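Local coordinates for protein interacting with HSP90 1 (Saccharomyces cerevisiae, PDB 4CHH) that takes part in pre-rRNA processing, is required for the NOP58-snoRNA interaction, and belongs to the HSP90-interacting R2TP complex, at residues A[57-62]-A[109-114]. Numbering follows the deposited sequence. Where two conformers were deposited one is given.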
ATOM      1  N   ARG A  57      -4.878   1.815 -18.124  1.00 17.87           N
ATOM      2  CA  ARG A  57      -4.726   3.101 -17.461  1.00 17.39           C
ATOM      3  C   ARG A  57      -3.643   3.044 -16.391  1.00 19.12           C
ATOM      4  O   ARG A  57      -3.389   1.979 -15.820  1.00 15.69           O
ATOM      5  CB  ARG A  57      -6.050   3.583 -16.848  1.00 19.34           C
ATOM      6  CG  ARG A  57      -7.170   3.781 -17.879  1.00 25.09           C
ATOM      7  CD  ARG A  57      -6.930   4.968 -18.780  1.00 37.01           C
ATOM      8  NE  ARG A  57      -7.934   5.079 -19.832  1.00 47.29           N
ATOM      9  CZ  ARG A  57      -7.720   4.746 -21.099  1.00 67.30           C
ATOM     10  NH1 ARG A  57      -6.543   4.256 -21.476  1.00 59.38           N
ATOM     11  NH2 ARG A  57      -8.681   4.896 -22.000  1.00 53.22           N
ATOM     12  N   LYS A  58      -3.020   4.209 -16.142  1.00 15.98           N
ATOM     13  CA  LYS A  58      -1.987   4.421 -15.136  1.00 15.80           C
ATOM     14  C   LYS A  58      -2.559   4.204 -13.762  1.00 16.88           C
ATOM     15  O   LYS A  58      -3.702   4.566 -13.473  1.00 15.25           O
ATOM     16  CB  LYS A  58      -1.389   5.844 -15.213  1.00 17.88           C
ATOM     17  CG  LYS A  58      -0.538   6.146 -16.435  1.00 34.53           C
ATOM     18  CD  LYS A  58       0.183   7.488 -16.244  1.00 44.68           C
ATOM     19  CE  LYS A  58       0.511   8.171 -17.556  1.00 56.42           C
ATOM     20  NZ  LYS A  58       1.941   8.013 -17.935  1.00 54.92           N
ATOM     21  N   VAL A  59      -1.756   3.616 -12.924  1.00 14.36           N
ATOM     22  CA  VAL A  59      -2.106   3.329 -11.549  1.00 14.18           C
ATOM     23  C   VAL A  59      -1.052   3.945 -10.645  1.00 17.26           C
ATOM     24  O   VAL A  59       0.150   3.862 -10.923  1.00 15.59           O
ATOM     25  CB  VAL A  59      -2.287   1.791 -11.295  1.00 17.50           C
ATOM     26  CG1 VAL A  59      -2.385   1.490  -9.790  1.00 18.27           C
ATOM     27  CG2 VAL A  59      -3.531   1.271 -12.007  1.00 16.98           C
ATOM     28  N   PHE A  60      -1.511   4.553  -9.560  1.00 13.04           N
ATOM     29  CA  PHE A  60      -0.638   5.102  -8.532  1.00 12.91           C
ATOM     30  C   PHE A  60      -0.993   4.535  -7.189  1.00 17.17           C
ATOM     31  O   PHE A  60      -2.168   4.477  -6.817  1.00 16.64           O
ATOM     32  CB  PHE A  60      -0.699   6.624  -8.465  1.00 14.51           C
ATOM     33  CG  PHE A  60      -0.205   7.313  -9.706  1.00 16.21           C
ATOM     34  CD1 PHE A  60      -1.069   7.575 -10.764  1.00 18.38           C
ATOM     35  CD2 PHE A  60       1.113   7.745  -9.802  1.00 19.02           C
ATOM     36  CE1 PHE A  60      -0.613   8.220 -11.919  1.00 18.52           C
ATOM     37  CE2 PHE A  60       1.564   8.414 -10.955  1.00 21.29           C
ATOM     38  CZ  PHE A  60       0.696   8.636 -12.004  1.00 18.63           C
ATOM     39  N   ILE A  61       0.019   4.129  -6.455  1.00 13.54           N
ATOM     40  CA  ILE A  61      -0.184   3.629  -5.103  1.00 12.68           C
ATOM     41  C   ILE A  61       0.575   4.533  -4.147  1.00 16.06           C
ATOM     42  O   ILE A  61       1.790   4.663  -4.271  1.00 16.56           O
ATOM     43  CB  ILE A  61       0.244   2.143  -4.935  1.00 15.65           C
ATOM     44  CG1 ILE A  61      -0.568   1.204  -5.836  1.00 16.04           C
ATOM     45  CG2 ILE A  61       0.197   1.750  -3.446  1.00 15.59           C
ATOM     46  CD1 ILE A  61       0.012  -0.285  -6.017  1.00 16.74           C
ATOM     47  N   ASN A  62      -0.140   5.152  -3.206  1.00 13.18           N
ATOM     48  CA  ASN A  62       0.466   5.971  -2.175  1.00 14.37           C
ATOM     49  C   ASN A  62       0.897   5.091  -0.991  1.00 15.33           C
ATOM     50  O   ASN A  62       0.051   4.668  -0.224  1.00 13.45           O
ATOM     51  CB  ASN A  62      -0.517   7.078  -1.717  1.00 16.07           C
ATOM     52  CG  ASN A  62      -0.723   8.150  -2.780  1.00 19.86           C
ATOM     53  OD1 ASN A  62       0.218   8.613  -3.405  1.00 17.12           O
ATOM     54  ND2 ASN A  62      -1.958   8.511  -3.070  1.00 13.99           N
ATOM     55  N   GLU A 109      -8.284   8.738 -17.482  1.00 26.95           N
ATOM     56  CA  GLU A 109      -8.444   8.218 -16.122  1.00 26.66           C
ATOM     57  C   GLU A 109      -7.189   7.544 -15.575  1.00 28.30           C
ATOM     58  O   GLU A 109      -6.519   6.816 -16.301  1.00 28.76           O
ATOM     59  CB  GLU A 109      -9.567   7.161 -16.090  1.00 27.74           C
ATOM     60  CG  GLU A 109     -10.967   7.697 -16.252  1.00 35.13           C
ATOM     61  CD  GLU A 109     -12.078   6.681 -16.070  1.00 47.99           C
ATOM     62  OE1 GLU A 109     -11.801   5.457 -16.015  1.00 33.62           O
ATOM     63  OE2 GLU A 109     -13.244   7.123 -15.979  1.00 35.69           O
ATOM     64  N   CYS A 110      -6.901   7.777 -14.288  1.00 25.07           N
ATOM     65  CA  CYS A 110      -5.842   7.065 -13.586  0.53 24.38           C
ATOM     66  C   CYS A 110      -6.371   6.699 -12.188  1.00 25.86           C
ATOM     67  O   CYS A 110      -7.209   7.406 -11.619  1.00 25.02           O
ATOM     68  CB  CYS A 110      -4.502   7.804 -13.570  0.53 24.65           C
ATOM     69  SG  CYS A 110      -4.322   9.055 -12.278  0.53 28.84           S
ATOM     70  N   TYR A 111      -5.976   5.519 -11.706  1.00 18.95           N
ATOM     71  CA  TYR A 111      -6.512   4.977 -10.456  1.00 17.43           C
ATOM     72  C   TYR A 111      -5.507   5.034  -9.356  1.00 19.55           C
ATOM     73  O   TYR A 111      -4.326   4.784  -9.564  1.00 20.59           O
ATOM     74  CB  TYR A 111      -7.059   3.560 -10.664  1.00 18.01           C
ATOM     75  CG  TYR A 111      -7.945   3.502 -11.885  1.00 19.84           C
ATOM     76  CD1 TYR A 111      -9.101   4.281 -11.972  1.00 21.13           C
ATOM     77  CD2 TYR A 111      -7.589   2.738 -12.988  1.00 20.13           C
ATOM     78  CE1 TYR A 111      -9.873   4.295 -13.129  1.00 20.39           C
ATOM     79  CE2 TYR A 111      -8.390   2.697 -14.125  1.00 20.54           C
ATOM     80  CZ  TYR A 111      -9.520   3.489 -14.199  1.00 22.60           C
ATOM     81  OH  TYR A 111     -10.282   3.444 -15.330  1.00 19.61           O
ATOM     82  N   VAL A 112      -5.973   5.470  -8.199  1.00 13.69           N
ATOM     83  CA  VAL A 112      -5.132   5.731  -7.039  1.00 13.83           C
ATOM     84  C   VAL A 112      -5.615   4.935  -5.819  1.00 19.09           C
ATOM     85  O   VAL A 112      -6.792   4.971  -5.480  1.00 19.06           O
ATOM     86  CB  VAL A 112      -5.086   7.265  -6.738  1.00 17.52           C
ATOM     87  CG1 VAL A 112      -4.196   7.586  -5.542  1.00 18.09           C
ATOM     88  CG2 VAL A 112      -4.647   8.070  -7.965  1.00 16.37           C
ATOM     89  N   TRP A 113      -4.680   4.246  -5.155  1.00 15.77           N
ATOM     90  CA  TRP A 113      -4.903   3.532  -3.895  1.00 15.26           C
ATOM     91  C   TRP A 113      -3.929   4.025  -2.866  1.00 16.89           C
ATOM     92  O   TRP A 113      -2.795   4.369  -3.214  1.00 16.37           O
ATOM     93  CB  TRP A 113      -4.664   2.013  -4.051  1.00 14.12           C
ATOM     94  CG  TRP A 113      -5.742   1.206  -4.687  1.00 14.84           C
ATOM     95  CD1 TRP A 113      -6.678   0.459  -4.037  1.00 16.92           C
ATOM     96  CD2 TRP A 113      -5.850   0.860  -6.086  1.00 14.84           C
ATOM     97  NE1 TRP A 113      -7.398  -0.291  -4.943  1.00 16.05           N
ATOM     98  CE2 TRP A 113      -6.909  -0.074  -6.204  1.00 17.51           C
ATOM     99  CE3 TRP A 113      -5.164   1.257  -7.249  1.00 16.16           C
ATOM    100  CZ2 TRP A 113      -7.315  -0.601  -7.440  1.00 17.00           C
ATOM    101  CZ3 TRP A 113      -5.555   0.723  -8.477  1.00 18.03           C
ATOM    102  CH2 TRP A 113      -6.609  -0.205  -8.566  1.00 18.55           C
ATOM    103  N   ASP A 114      -4.317   3.990  -1.595  1.00 12.49           N
ATOM    104  CA  ASP A 114      -3.369   4.303  -0.517  1.00 10.93           C
ATOM    105  C   ASP A 114      -3.071   2.990   0.191  1.00 14.01           C
ATOM    106  O   ASP A 114      -4.001   2.228   0.445  1.00 13.96           O
ATOM    107  CB  ASP A 114      -3.896   5.353   0.484  1.00 11.16           C
ATOM    108  CG  ASP A 114      -4.379   6.659  -0.131  1.00 24.60           C
ATOM    109  OD1 ASP A 114      -3.738   7.143  -1.086  1.00 25.24           O
ATOM    110  OD2 ASP A 114      -5.410   7.189   0.337  1.00 26.85           O
TER
HETATM  111  O   HOH W   1     -10.000   7.653 -19.877  1.00 43.45           O
HETATM  112  O   HOH W   2      -3.954   6.692 -17.376  1.00 21.09           O
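Strands 58-62 and 109-114 run parallel in the mixed sheet of the Pih1 N-terminal domain, their axes 17° apart. Within the two segments four backbone hydrogen bonds alternate, from Tyr111 N to Lys58 O through Phe60 N to Tyr111 O and Trp113 N to Phe60 O to Asn62 N on Trp113 O (2.8 Å); Asn62 then pairs on with Cys115. Before them, a water bridges Lys58 N and Glu109 O. Val59, Ile61, Tyr111 and Trp113 share one face. There Val59 CG1, anti to its backbone N (chi1 169°), meets the edge of the indole 3.5 Å from Trp113 CZ3, while helix 129-147 packs on Ile61 and Trp113. Trp113 NE1 hydrogen-bonds to Asp147 OD2. The bent chain of Arg57 crosses Tyr111 obliquely, its CB 3.7 Å from Tyr111 CE2, and Arg57 NE hydrogen-bonds to Gln54 OE1. Tyr111 OH donates to the anti lone pair of Glu109 OE1 (2.6 Å), tying down the far end of the ring. On the face of Phe60, Val112, Asn62 and Asp114, the Cys110 sulfur lies oblique to the Phe60 ring, 3.8 Å from Phe60 CE1. Farther along, Asn62 and Asp114 lie side by side, their planes 31° apart; Asn62 ND2 reaches Asp114 OD1 at 3.0 Å, almost in its own amide plane, and also touches Val112 CG1. Asn62 OD1 accepts from Lys164 N, so both ends of the amide are engaged. An alanine here would remove the amide and would probably loosen both Asp114 and the segment around Lys164. Asp114 OD1 also receives Arg100 in a salt bridge; two donors on one oxygen of this buried side chain would be expected to favour the ionised carboxylate.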